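Local coordinates for protein condensin complex subunit 3 (Schizosaccharomyces pombe, PDB 5OQR) that serves as a regulatory subunit of condensin, the complex that turns interphase chromatin into condensed, mitotic-like chromosomes, at residues V57-V62 and I104-N109; L280-F285 and A314-E319; L520-V525 and T560-A565; E578-Q583 and V618-L623. All coordinates share one frame; numbering follows the deposited sequence.

The four contacts follow one another along the chain; none nests in or crosses another. Interaction 1 closes a mostly helical loop of 41 residues near the N terminus and joins HEAT 1 to HEAT 2. Interaction 2 closes a loop of 28 residues between helix 275-288 and helix 308-324. Interactions 3 and 4 each close a loop of 34 residues within the C-terminal family region. They are neighbours in sequence, because helix 563-574 is followed by helix 580-597, and their centres lie 27 Å apart. Interactions 1 and 3 lie on opposite sides of the chain's centre, with 78 Å between their centres. Each contact is a local tie within the all-helical solenoid.

Interaction 1 (V57-V62 and I104-N109); sequences VLRFLV and IARVVN
R106 NH2 is the atom that L58 and R59 both approach. R59 NE comes to 3.4 Å of R106 NH2. Both atoms are donors, so they do not hydrogen-bond, and both belong to cationic groups. The aliphatic part of R59 is also close, with its CD 3.7 Å from R106 NH2. The two guanidinium planes are turned 34° from each other. L58 adds an apolar partner: its CD2 lies over one face of the R106 guanidinium, and its CG is 4.1 Å from R106 CD. At the base of the arginine, V62 CG1 touches R106 CB at 3.8 Å.

The contact joins HEAT 1 to HEAT 2. Helix 52-69 and helix 94-108 run nearly side by side here, their segment axes 10.2 Å apart and crossing at -22°. R106 spans this gap with a chain extended from CG to NE. R59 instead folds over by a bend at chi2 (-74°), which brings its NE near the other arginine. Outside the segments, R106 NH1 has a long, weak ion pair with D55. V57 of helix 52-69 packs against an aromatic side chain of another protein chain.

Two cationic groups this close would probably raise the local positive potential, and D55 is likely to offset it in part, while the alkyl chains supply the apolar packing.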
loop_
_atom_site.group_PDB
_atom_site.type_symbol
_atom_site.label_atom_id
_atom_site.label_comp_id
_atom_site.label_asym_id
_atom_site.label_seq_id
_atom_site.Cartn_x
_atom_site.Cartn_y
_atom_site.Cartn_z
ATOM N N VAL A 57 37.902 18.473 -5.403
ATOM C CA VAL A 57 39.272 18.116 -5.042
ATOM C C VAL A 57 39.389 16.608 -4.884
ATOM O O VAL A 57 40.302 15.973 -5.425
ATOM C CB VAL A 57 39.694 18.849 -3.755
ATOM C CG1 VAL A 57 41.103 18.443 -3.344
ATOM C CG2 VAL A 57 39.613 20.357 -3.951
ATOM N N LEU A 58 38.459 16.012 -4.138
ATOM C CA LEU A 58 38.494 14.570 -3.936
ATOM C C LEU A 58 38.261 13.823 -5.241
ATOM O O LEU A 58 38.822 12.740 -5.441
ATOM C CB LEU A 58 37.457 14.172 -2.884
ATOM C CG LEU A 58 37.462 12.733 -2.358
ATOM C CD1 LEU A 58 38.867 12.153 -2.253
ATOM C CD2 LEU A 58 36.765 12.687 -1.006
ATOM N N ARG A 59 37.446 14.379 -6.139
ATOM C CA ARG A 59 37.302 13.790 -7.465
ATOM C C ARG A 59 38.616 13.846 -8.231
ATOM O O ARG A 59 38.987 12.886 -8.915
ATOM C CB ARG A 59 36.201 14.511 -8.244
ATOM C CG ARG A 59 34.790 14.170 -7.798
ATOM C CD ARG A 59 34.375 12.784 -8.251
ATOM N NE ARG A 59 32.999 12.483 -7.865
ATOM C CZ ARG A 59 31.926 12.968 -8.478
ATOM N NH1 ARG A 59 32.058 13.790 -9.512
ATOM N NH2 ARG A 59 30.713 12.638 -8.054
ATOM N N PHE A 60 39.338 14.964 -8.128
ATOM C CA PHE A 60 40.617 15.083 -8.819
ATOM C C PHE A 60 41.604 14.028 -8.340
ATOM O O PHE A 60 42.365 13.469 -9.139
ATOM C CB PHE A 60 41.201 16.481 -8.612
ATOM C CG PHE A 60 42.649 16.592 -8.993
ATOM C CD1 PHE A 60 43.594 16.995 -8.064
ATOM C CD2 PHE A 60 43.068 16.278 -10.273
ATOM C CE1 PHE A 60 44.926 17.092 -8.411
ATOM C CE2 PHE A 60 44.400 16.373 -10.624
ATOM C CZ PHE A 60 45.329 16.780 -9.692
ATOM N N LEU A 61 41.611 13.743 -7.039
ATOM C CA LEU A 61 42.605 12.829 -6.490
ATOM C C LEU A 61 42.346 11.398 -6.947
ATOM O O LEU A 61 43.245 10.735 -7.475
ATOM C CB LEU A 61 42.616 12.934 -4.965
ATOM C CG LEU A 61 43.007 14.325 -4.448
ATOM C CD1 LEU A 61 42.834 14.422 -2.943
ATOM C CD2 LEU A 61 44.438 14.676 -4.838
ATOM N N VAL A 62 41.117 10.906 -6.767
ATOM C CA VAL A 62 40.782 9.574 -7.269
ATOM C C VAL A 62 41.101 9.484 -8.754
ATOM O O VAL A 62 41.533 8.437 -9.253
ATOM C CB VAL A 62 39.303 9.243 -6.987
ATOM C CG1 VAL A 62 39.022 9.274 -5.495
ATOM C CG2 VAL A 62 38.377 10.202 -7.727
ATOM N N ILE A 104 38.067 7.269 2.305
ATOM C CA ILE A 104 38.405 5.848 2.276
ATOM C C ILE A 104 37.523 5.112 1.280
ATOM O O ILE A 104 37.998 4.254 0.526
ATOM C CB ILE A 104 38.296 5.244 3.688
ATOM C CG1 ILE A 104 39.395 5.820 4.583
ATOM C CG2 ILE A 104 38.397 3.716 3.637
ATOM C CD1 ILE A 104 39.258 5.446 6.032
ATOM N N ALA A 105 36.227 5.430 1.257
ATOM C CA ALA A 105 35.312 4.748 0.348
ATOM C C ALA A 105 35.765 4.893 -1.097
ATOM O O ALA A 105 35.776 3.919 -1.859
ATOM C CB ALA A 105 33.895 5.296 0.521
ATOM N N ARG A 106 36.145 6.106 -1.495
ATOM C CA ARG A 106 36.490 6.353 -2.889
ATOM C C ARG A 106 37.887 5.847 -3.227
ATOM O O ARG A 106 38.106 5.311 -4.318
ATOM C CB ARG A 106 36.386 7.846 -3.197
ATOM C CG ARG A 106 35.016 8.447 -2.939
ATOM C CD ARG A 106 34.880 9.793 -3.630
ATOM N NE ARG A 106 33.642 10.484 -3.276
ATOM C CZ ARG A 106 33.288 11.672 -3.754
ATOM N NH1 ARG A 106 32.144 12.226 -3.378
ATOM N NH2 ARG A 106 34.075 12.311 -4.610
ATOM N N VAL A 107 38.841 6.003 -2.308
ATOM C CA VAL A 107 40.229 5.688 -2.631
ATOM C C VAL A 107 40.434 4.179 -2.716
ATOM O O VAL A 107 41.079 3.683 -3.646
ATOM C CB VAL A 107 41.176 6.336 -1.605
ATOM C CG1 VAL A 107 42.626 6.002 -1.931
ATOM C CG2 VAL A 107 40.983 7.845 -1.590
ATOM N N VAL A 108 39.900 3.426 -1.751
ATOM C CA VAL A 108 40.056 1.975 -1.791
ATOM C C VAL A 108 39.479 1.417 -3.082
ATOM O O VAL A 108 39.991 0.431 -3.626
ATOM C CB VAL A 108 39.406 1.316 -0.558
ATOM C CG1 VAL A 108 37.882 1.421 -0.617
ATOM C CG2 VAL A 108 39.837 -0.137 -0.449
ATOM N N ASN A 109 38.412 2.033 -3.594
ATOM C CA ASN A 109 37.803 1.584 -4.838
ATOM C C ASN A 109 38.747 1.699 -6.027
ATOM O O ASN A 109 38.464 1.115 -7.079
ATOM C CB ASN A 109 36.533 2.392 -5.109
ATOM C CG ASN A 109 35.760 1.878 -6.307
ATOM O OD1 ASN A 109 35.593 0.670 -6.480
ATOM N ND2 ASN A 109 35.290 2.794 -7.145
#

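Interaction 2 (L280-F285 and A314-E319); sequences LAIKKF and ARTFNE
Two helices of the alpha solenoid, 275-288 and 308-324, meet here through I282 and K283 on one side and T316 and E319 on the other. Their segment axes approach to 9.9 Å and cross at -52°. The methyl group of T316 is the centre of the apolar part. T316 CG2 lies 3.6 Å from I282 CG2 and 3.7 Å from K283 CG, so it touches neighbouring side chains of the other helix. The rotation of T316 explains this. Its OG1 sits beside the backbone N (chi1 -52°) and bonds back to the carbonyl of L312, one turn earlier. Its CG2 is thereby turned to the partner helix.

The polar part is a salt-bridge network of K283, E319 and R315. K283 runs out as an extended chain, which carries its charged end across to the carboxylate. E319 is shared between two cations, one on each helix, and both of its oxygens are used. Its negative charge probably offsets the two positive ones, which stay 6.9 Å apart (K283 NZ to R315 NE). R315 is held further by a hydrogen bond to Q365 and a cation-pi contact with Y368.

K283 NZ donates to E319 OE1 at 3.0 Å, using the lone pair that points away from the other oxygen. R315 NE donates to E319 OE2 at 3.1 Å with an almost straight angle of 177°, and meets that oxygen from above the carboxylate plane.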
loop_
_atom_site.group_PDB
_atom_site.type_symbol
_atom_site.label_atom_id
_atom_site.label_comp_id
_atom_site.label_asym_id
_atom_site.label_seq_id
_atom_site.Cartn_x
_atom_site.Cartn_y
_atom_site.Cartn_z
ATOM N N LEU A 280 -2.680 -6.496 -15.260
ATOM C CA LEU A 280 -2.028 -5.208 -15.053
ATOM C C LEU A 280 -0.677 -5.154 -15.755
ATOM O O LEU A 280 -0.329 -4.140 -16.370
ATOM C CB LEU A 280 -1.870 -4.944 -13.556
ATOM C CG LEU A 280 -1.142 -3.665 -13.140
ATOM C CD1 LEU A 280 -1.909 -2.432 -13.582
ATOM C CD2 LEU A 280 -0.928 -3.654 -11.640
ATOM N N ALA A 281 0.098 -6.236 -15.675
ATOM C CA ALA A 281 1.390 -6.272 -16.350
ATOM C C ALA A 281 1.235 -6.067 -17.851
ATOM O O ALA A 281 2.003 -5.317 -18.465
ATOM C CB ALA A 281 2.094 -7.597 -16.060
ATOM N N ILE A 282 0.249 -6.723 -18.462
ATOM C CA ILE A 282 0.025 -6.564 -19.896
ATOM C C ILE A 282 -0.319 -5.116 -20.214
ATOM O O ILE A 282 0.235 -4.515 -21.140
ATOM C CB ILE A 282 -1.076 -7.528 -20.375
ATOM C CG1 ILE A 282 -0.608 -8.978 -20.234
ATOM C CG2 ILE A 282 -1.459 -7.242 -21.829
ATOM C CD1 ILE A 282 -1.706 -10.004 -20.430
ATOM N N LYS A 283 -1.248 -4.536 -19.453
ATOM C CA LYS A 283 -1.653 -3.159 -19.707
ATOM C C LYS A 283 -0.477 -2.204 -19.562
ATOM O O LYS A 283 -0.305 -1.295 -20.381
ATOM C CB LYS A 283 -2.785 -2.768 -18.759
ATOM C CG LYS A 283 -4.040 -3.593 -18.946
ATOM C CD LYS A 283 -5.211 -3.030 -18.173
ATOM C CE LYS A 283 -6.497 -3.744 -18.540
ATOM N NZ LYS A 283 -7.685 -3.159 -17.871
ATOM N N LYS A 284 0.346 -2.396 -18.532
ATOM C CA LYS A 284 1.484 -1.508 -18.330
ATOM C C LYS A 284 2.543 -1.708 -19.407
ATOM O O LYS A 284 3.172 -0.742 -19.850
ATOM C CB LYS A 284 2.082 -1.729 -16.939
ATOM C CG LYS A 284 1.244 -1.173 -15.798
ATOM C CD LYS A 284 0.962 0.308 -15.991
ATOM C CE LYS A 284 0.637 0.997 -14.677
ATOM N NZ LYS A 284 -0.707 0.626 -14.157
ATOM N N PHE A 285 2.757 -2.949 -19.838
ATOM C CA PHE A 285 3.694 -3.191 -20.930
ATOM C C PHE A 285 3.312 -2.387 -22.165
ATOM O O PHE A 285 4.174 -1.786 -22.816
ATOM C CB PHE A 285 3.742 -4.683 -21.259
ATOM C CG PHE A 285 4.554 -5.007 -22.481
ATOM C CD1 PHE A 285 3.954 -5.085 -23.726
ATOM C CD2 PHE A 285 5.916 -5.231 -22.386
ATOM C CE1 PHE A 285 4.694 -5.378 -24.852
ATOM C CE2 PHE A 285 6.664 -5.526 -23.509
ATOM C CZ PHE A 285 6.052 -5.599 -24.744
ATOM N N ALA A 314 -5.706 -11.883 -25.274
ATOM C CA ALA A 314 -6.777 -11.359 -26.112
ATOM C C ALA A 314 -7.799 -10.595 -25.281
ATOM O O ALA A 314 -8.266 -9.526 -25.688
ATOM C CB ALA A 314 -7.445 -12.501 -26.878
ATOM N N ARG A 315 -8.158 -11.125 -24.110
ATOM C CA ARG A 315 -9.133 -10.452 -23.259
ATOM C C ARG A 315 -8.606 -9.106 -22.778
ATOM O O ARG A 315 -9.369 -8.142 -22.652
ATOM C CB ARG A 315 -9.496 -11.352 -22.078
ATOM C CG ARG A 315 -10.215 -10.649 -20.931
ATOM C CD ARG A 315 -9.232 -10.165 -19.870
ATOM N NE ARG A 315 -9.909 -9.593 -18.708
ATOM C CZ ARG A 315 -10.034 -10.183 -17.525
ATOM N NH1 ARG A 315 -10.675 -9.561 -16.547
ATOM N NH2 ARG A 315 -9.523 -11.386 -17.300
ATOM N N THR A 316 -7.304 -9.022 -22.493
ATOM C CA THR A 316 -6.725 -7.759 -22.049
ATOM C C THR A 316 -6.579 -6.784 -23.211
ATOM O O THR A 316 -6.873 -5.592 -23.067
ATOM C CB THR A 316 -5.369 -8.005 -21.387
ATOM O OG1 THR A 316 -5.503 -9.004 -20.368
ATOM C CG2 THR A 316 -4.846 -6.722 -20.755
ATOM N N PHE A 317 -6.111 -7.271 -24.361
ATOM C CA PHE A 317 -6.040 -6.440 -25.558
ATOM C C PHE A 317 -7.402 -5.833 -25.870
ATOM O O PHE A 317 -7.517 -4.634 -26.145
ATOM C CB PHE A 317 -5.528 -7.280 -26.730
ATOM C CG PHE A 317 -5.665 -6.616 -28.068
ATOM C CD1 PHE A 317 -4.637 -5.850 -28.584
ATOM C CD2 PHE A 317 -6.815 -6.774 -28.821
ATOM C CE1 PHE A 317 -4.759 -5.245 -29.816
ATOM C CE2 PHE A 317 -6.942 -6.169 -30.052
ATOM C CZ PHE A 317 -5.912 -5.406 -30.551
ATOM N N ASN A 318 -8.449 -6.658 -25.830
ATOM C CA ASN A 318 -9.801 -6.157 -26.040
ATOM C C ASN A 318 -10.188 -5.161 -24.952
ATOM O O ASN A 318 -10.871 -4.167 -25.223
ATOM C CB ASN A 318 -10.779 -7.334 -26.079
ATOM C CG ASN A 318 -12.207 -6.906 -26.332
ATOM O OD1 ASN A 318 -12.544 -6.453 -27.421
ATOM N ND2 ASN A 318 -13.059 -7.066 -25.330
ATOM N N GLU A 319 -9.753 -5.409 -23.718
ATOM C CA GLU A 319 -10.055 -4.497 -22.620
ATOM C C GLU A 319 -9.388 -3.142 -22.826
ATOM O O GLU A 319 -10.003 -2.097 -22.589
ATOM C CB GLU A 319 -9.606 -5.123 -21.302
ATOM C CG GLU A 319 -10.452 -4.750 -20.106
ATOM C CD GLU A 319 -10.316 -5.751 -18.977
ATOM O OE1 GLU A 319 -9.460 -5.540 -18.093
ATOM O OE2 GLU A 319 -11.053 -6.761 -18.983
#

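Interaction 3 (L520-V525 and T560-A565); sequences LAFENV and TEYEDA
This is an aromatic and aliphatic contact in which Y562 lies against F522 and V525, at the place where helix 563-574 begins beside helix 518-534. The two rings meet obliquely, with centroids 5.1 Å apart and planes at 47°. Y562 CE2 is over one face of the F522 ring, displaced toward its rim, and is 3.4 Å from F522 CE1. V525 covers a face of the tyrosine in turn. V525 CG1 is 3.8 Å from the centroid of the Y562 ring and 24° off the ring normal, a CH-pi contact.

Both F522 and V525 belong to HEAT 8, and they sit one turn apart on helix 518-534. Y562 is the N-cap residue of helix 563-574, so the contact joins the start of one solenoid helix to the side of an earlier one. The CG of Y562 lies beside its own backbone N (chi1 -57°), which sends the ring across to both partners. An alanine here would remove the ring and is likely to leave one face of F522 and the CG1 of V525 without their aromatic partner.

E561 adds a looser contact. E561 OE2 is 3.7 Å from F522 CE1, and the carboxylate is inclined to the phenylalanine ring. F559, in the preceding loop, also touches F522 and V525. V525 packs further against L547 and M550 of helix 537-554.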
loop_
_atom_site.group_PDB
_atom_site.type_symbol
_atom_site.label_atom_id
_atom_site.label_comp_id
_atom_site.label_asym_id
_atom_site.label_seq_id
_atom_site.Cartn_x
_atom_site.Cartn_y
_atom_site.Cartn_z
ATOM N N LEU A 520 -40.334 -8.105 3.031
ATOM C CA LEU A 520 -39.748 -9.425 3.234
ATOM C C LEU A 520 -38.442 -9.325 4.007
ATOM O O LEU A 520 -38.160 -10.158 4.875
ATOM C CB LEU A 520 -39.524 -10.111 1.887
ATOM C CG LEU A 520 -39.030 -11.559 1.942
ATOM C CD1 LEU A 520 -40.062 -12.467 2.588
ATOM C CD2 LEU A 520 -38.691 -12.047 0.550
ATOM N N ALA A 521 -37.630 -8.311 3.705
ATOM C CA ALA A 521 -36.434 -8.053 4.499
ATOM C C ALA A 521 -36.786 -7.886 5.970
ATOM O O ALA A 521 -36.186 -8.522 6.842
ATOM C CB ALA A 521 -35.721 -6.809 3.972
ATOM N N PHE A 522 -37.776 -7.039 6.263
ATOM C CA PHE A 522 -38.162 -6.796 7.648
ATOM C C PHE A 522 -38.688 -8.064 8.308
ATOM O O PHE A 522 -38.437 -8.306 9.493
ATOM C CB PHE A 522 -39.213 -5.688 7.708
ATOM C CG PHE A 522 -39.627 -5.324 9.103
ATOM C CD1 PHE A 522 -38.928 -4.367 9.818
ATOM C CD2 PHE A 522 -40.710 -5.940 9.701
ATOM C CE1 PHE A 522 -39.303 -4.032 11.101
ATOM C CE2 PHE A 522 -41.090 -5.608 10.986
ATOM C CZ PHE A 522 -40.386 -4.653 11.686
ATOM N N GLU A 523 -39.427 -8.881 7.559
ATOM C CA GLU A 523 -39.998 -10.098 8.120
ATOM C C GLU A 523 -38.931 -11.117 8.500
ATOM O O GLU A 523 -39.191 -11.980 9.344
ATOM C CB GLU A 523 -40.980 -10.717 7.126
ATOM C CG GLU A 523 -41.688 -11.962 7.635
ATOM C CD GLU A 523 -42.720 -12.486 6.651
ATOM O OE1 GLU A 523 -42.901 -11.855 5.587
ATOM O OE2 GLU A 523 -43.350 -13.527 6.939
ATOM N N ASN A 524 -37.741 -11.033 7.911
ATOM C CA ASN A 524 -36.693 -12.020 8.134
ATOM C C ASN A 524 -35.543 -11.509 8.989
ATOM O O ASN A 524 -34.601 -12.268 9.241
ATOM C CB ASN A 524 -36.151 -12.514 6.790
ATOM C CG ASN A 524 -37.058 -13.538 6.142
ATOM O OD1 ASN A 524 -37.467 -14.507 6.778
ATOM N ND2 ASN A 524 -37.388 -13.323 4.877
ATOM N N VAL A 525 -35.587 -10.256 9.444
ATOM C CA VAL A 525 -34.566 -9.768 10.374
ATOM C C VAL A 525 -34.442 -10.692 11.583
ATOM O O VAL A 525 -33.315 -11.066 11.934
ATOM C CB VAL A 525 -34.846 -8.315 10.760
ATOM C CG1 VAL A 525 -33.974 -7.885 11.937
ATOM C CG2 VAL A 525 -34.602 -7.390 9.581
ATOM N N THR A 560 -35.929 0.441 12.446
ATOM C CA THR A 560 -35.647 1.067 13.732
ATOM C C THR A 560 -36.125 0.227 14.909
ATOM O O THR A 560 -35.636 0.417 16.026
ATOM C CB THR A 560 -36.280 2.458 13.788
ATOM O OG1 THR A 560 -37.412 2.509 12.912
ATOM C CG2 THR A 560 -35.269 3.518 13.377
ATOM N N GLU A 561 -37.061 -0.700 14.688
ATOM C CA GLU A 561 -37.483 -1.593 15.763
ATOM C C GLU A 561 -36.362 -2.541 16.156
ATOM O O GLU A 561 -36.291 -2.976 17.311
ATOM C CB GLU A 561 -38.712 -2.401 15.348
ATOM C CG GLU A 561 -39.935 -1.585 14.973
ATOM C CD GLU A 561 -39.850 -1.021 13.569
ATOM O OE1 GLU A 561 -38.775 -0.511 13.189
ATOM O OE2 GLU A 561 -40.854 -1.100 12.836
ATOM N N TYR A 562 -35.488 -2.879 15.210
ATOM C CA TYR A 562 -34.373 -3.780 15.448
ATOM C C TYR A 562 -33.049 -3.033 15.561
ATOM O O TYR A 562 -31.984 -3.648 15.463
ATOM C CB TYR A 562 -34.304 -4.822 14.331
ATOM C CG TYR A 562 -35.575 -5.626 14.170
ATOM C CD1 TYR A 562 -35.998 -6.499 15.160
ATOM C CD2 TYR A 562 -36.348 -5.517 13.022
ATOM C CE1 TYR A 562 -37.156 -7.236 15.016
ATOM C CE2 TYR A 562 -37.505 -6.254 12.868
ATOM C CZ TYR A 562 -37.904 -7.111 13.869
ATOM O OH TYR A 562 -39.057 -7.846 13.725
ATOM N N GLU A 563 -33.103 -1.720 15.780
ATOM C CA GLU A 563 -31.893 -0.905 15.796
ATOM C C GLU A 563 -30.899 -1.406 16.837
ATOM O O GLU A 563 -29.700 -1.524 16.561
ATOM C CB GLU A 563 -32.269 0.550 16.063
ATOM C CG GLU A 563 -31.120 1.527 15.991
ATOM C CD GLU A 563 -31.541 2.928 16.383
ATOM O OE1 GLU A 563 -32.320 3.062 17.350
ATOM O OE2 GLU A 563 -31.105 3.895 15.721
ATOM N N ASP A 564 -31.378 -1.705 18.044
ATOM C CA ASP A 564 -30.470 -2.114 19.109
ATOM C C ASP A 564 -29.937 -3.520 18.876
ATOM O O ASP A 564 -28.776 -3.810 19.188
ATOM C CB ASP A 564 -31.176 -2.026 20.462
ATOM C CG ASP A 564 -31.634 -0.618 20.789
ATOM O OD1 ASP A 564 -30.771 0.236 21.083
ATOM O OD2 ASP A 564 -32.857 -0.367 20.759
ATOM N N ALA A 565 -30.766 -4.410 18.329
ATOM C CA ALA A 565 -30.326 -5.780 18.089
ATOM C C ALA A 565 -29.277 -5.838 16.988
ATOM O O ALA A 565 -28.314 -6.607 17.080
ATOM C CB ALA A 565 -31.523 -6.659 17.735
#

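Interaction 4 (E578-Q583 and V618-L623); sequences ENAELQ and VDNHAL
The side chains of N620 and Q583 slide past each other in opposite directions, their amide planes 28° apart. They lie at the starts of two solenoid helices, 621-635 and 580-597, and N620 is the N-cap of the first. N620 ND2 donates to Q583 OE1 at 2.6 Å, in the carbonyl plane of the glutamine, with an N-H...O angle of 147°. N620 ND2 also makes a weak bond of 3.4 Å to A580 O, and it hydrogen-bonds T584 OG1.

The other end of the asparagine amide faces its own helix. L623 N donates to N620 OD1 at 2.8 Å, from above the carbonyl plane. With N620 CG anti to the backbone N (chi1 -176°), the amide lies between its own helix and the neighbouring one. A leucine in its place would probably cost the helix its side-chain cap and leave Q583 OE1 without this donor in a buried setting.

Q583 is extended beyond CG, and its NE2 bonds to T617 OG1. L623 crosses it at about a right angle. L623 CD1 lies 3.6 Å from Q583 CG.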
loop_
_atom_site.group_PDB
_atom_site.type_symbol
_atom_site.label_atom_id
_atom_site.label_comp_id
_atom_site.label_asym_id
_atom_site.label_seq_id
_atom_site.Cartn_x
_atom_site.Cartn_y
_atom_site.Cartn_z
ATOM N N GLU A 578 -10.598 -12.793 18.002
ATOM C CA GLU A 578 -10.278 -14.196 17.770
ATOM C C GLU A 578 -10.506 -14.580 16.312
ATOM O O GLU A 578 -9.766 -15.401 15.757
ATOM C CB GLU A 578 -11.125 -15.081 18.685
ATOM C CG GLU A 578 -11.153 -14.662 20.153
ATOM C CD GLU A 578 -9.852 -14.949 20.877
ATOM O OE1 GLU A 578 -8.777 -14.839 20.248
ATOM O OE2 GLU A 578 -9.906 -15.293 22.076
ATOM N N ASN A 579 -11.526 -14.004 15.682
ATOM C CA ASN A 579 -11.898 -14.311 14.302
ATOM C C ASN A 579 -11.554 -13.103 13.437
ATOM O O ASN A 579 -12.348 -12.172 13.302
ATOM C CB ASN A 579 -13.375 -14.661 14.205
ATOM C CG ASN A 579 -13.683 -16.042 14.742
ATOM O OD1 ASN A 579 -13.585 -17.034 14.022
ATOM N ND2 ASN A 579 -14.060 -16.114 16.013
ATOM N N ALA A 580 -10.363 -13.130 12.840
ATOM C CA ALA A 580 -9.930 -12.027 11.991
ATOM C C ALA A 580 -10.938 -11.745 10.886
ATOM O O ALA A 580 -11.205 -10.583 10.558
ATOM C CB ALA A 580 -8.558 -12.336 11.392
ATOM N N GLU A 581 -11.512 -12.795 10.298
ATOM C CA GLU A 581 -12.447 -12.606 9.194
ATOM C C GLU A 581 -13.746 -11.978 9.683
ATOM O O GLU A 581 -14.250 -11.024 9.083
ATOM C CB GLU A 581 -12.725 -13.942 8.507
ATOM C CG GLU A 581 -13.311 -13.802 7.111
ATOM C CD GLU A 581 -13.977 -15.075 6.620
ATOM O OE1 GLU A 581 -13.901 -16.101 7.329
ATOM O OE2 GLU A 581 -14.579 -15.048 5.527
ATOM N N LEU A 582 -14.306 -12.509 10.769
ATOM C CA LEU A 582 -15.541 -11.958 11.315
ATOM C C LEU A 582 -15.320 -10.545 11.841
ATOM O O LEU A 582 -16.122 -9.641 11.581
ATOM C CB LEU A 582 -16.071 -12.868 12.423
ATOM C CG LEU A 582 -17.299 -12.375 13.190
ATOM C CD1 LEU A 582 -18.478 -12.169 12.258
ATOM C CD2 LEU A 582 -17.656 -13.352 14.296
ATOM N N GLN A 583 -14.234 -10.338 12.586
ATOM C CA GLN A 583 -13.927 -9.010 13.102
ATOM C C GLN A 583 -13.786 -8.007 11.967
ATOM O O GLN A 583 -14.364 -6.914 12.010
ATOM C CB GLN A 583 -12.647 -9.063 13.929
ATOM C CG GLN A 583 -12.438 -7.862 14.827
ATOM C CD GLN A 583 -11.035 -7.806 15.386
ATOM O OE1 GLN A 583 -10.068 -8.109 14.689
ATOM N NE2 GLN A 583 -10.918 -7.431 16.652
ATOM N N VAL A 618 -3.900 -5.678 16.624
ATOM C CA VAL A 618 -2.837 -5.164 15.766
ATOM C C VAL A 618 -2.488 -6.171 14.677
ATOM O O VAL A 618 -2.197 -5.795 13.536
ATOM C CB VAL A 618 -1.603 -4.793 16.612
ATOM C CG1 VAL A 618 -0.961 -6.038 17.221
ATOM C CG2 VAL A 618 -0.600 -4.023 15.772
ATOM N N ASP A 619 -2.510 -7.463 15.009
ATOM C CA ASP A 619 -2.129 -8.481 14.036
ATOM C C ASP A 619 -3.153 -8.601 12.916
ATOM O O ASP A 619 -2.800 -8.977 11.793
ATOM C CB ASP A 619 -1.942 -9.828 14.732
ATOM C CG ASP A 619 -0.775 -9.825 15.697
ATOM O OD1 ASP A 619 0.260 -9.205 15.376
ATOM O OD2 ASP A 619 -0.893 -10.439 16.779
ATOM N N ASN A 620 -4.418 -8.296 13.196
ATOM C CA ASN A 620 -5.444 -8.297 12.162
ATOM C C ASN A 620 -5.189 -7.170 11.170
ATOM O O ASN A 620 -5.728 -6.070 11.319
ATOM C CB ASN A 620 -6.831 -8.158 12.791
ATOM C CG ASN A 620 -7.951 -8.248 11.773
ATOM O OD1 ASN A 620 -7.738 -8.069 10.575
ATOM N ND2 ASN A 620 -9.158 -8.521 12.251
ATOM N N HIS A 621 -4.368 -7.432 10.153
ATOM C CA HIS A 621 -4.050 -6.412 9.164
ATOM C C HIS A 621 -5.199 -6.152 8.204
ATOM O O HIS A 621 -5.260 -5.069 7.612
ATOM C CB HIS A 621 -2.807 -6.814 8.369
ATOM C CG HIS A 621 -1.586 -7.007 9.212
ATOM N ND1 HIS A 621 -1.611 -7.655 10.428
ATOM C CD2 HIS A 621 -0.297 -6.642 9.010
ATOM C CE1 HIS A 621 -0.394 -7.675 10.940
ATOM N NE2 HIS A 621 0.422 -7.068 10.099
ATOM N N ALA A 622 -6.102 -7.117 8.028
ATOM C CA ALA A 622 -7.268 -6.893 7.182
ATOM C C ALA A 622 -8.142 -5.786 7.753
ATOM O O ALA A 622 -8.575 -4.882 7.030
ATOM C CB ALA A 622 -8.068 -8.190 7.037
ATOM N N LEU A 623 -8.404 -5.838 9.059
ATOM C CA LEU A 623 -9.225 -4.816 9.697
ATOM C C LEU A 623 -8.554 -3.451 9.622
ATOM O O LEU A 623 -9.182 -2.460 9.238
ATOM C CB LEU A 623 -9.501 -5.209 11.148
ATOM C CG LEU A 623 -10.403 -4.284 11.966
ATOM C CD1 LEU A 623 -11.105 -5.088 13.043
ATOM C CD2 LEU A 623 -9.620 -3.141 12.600
#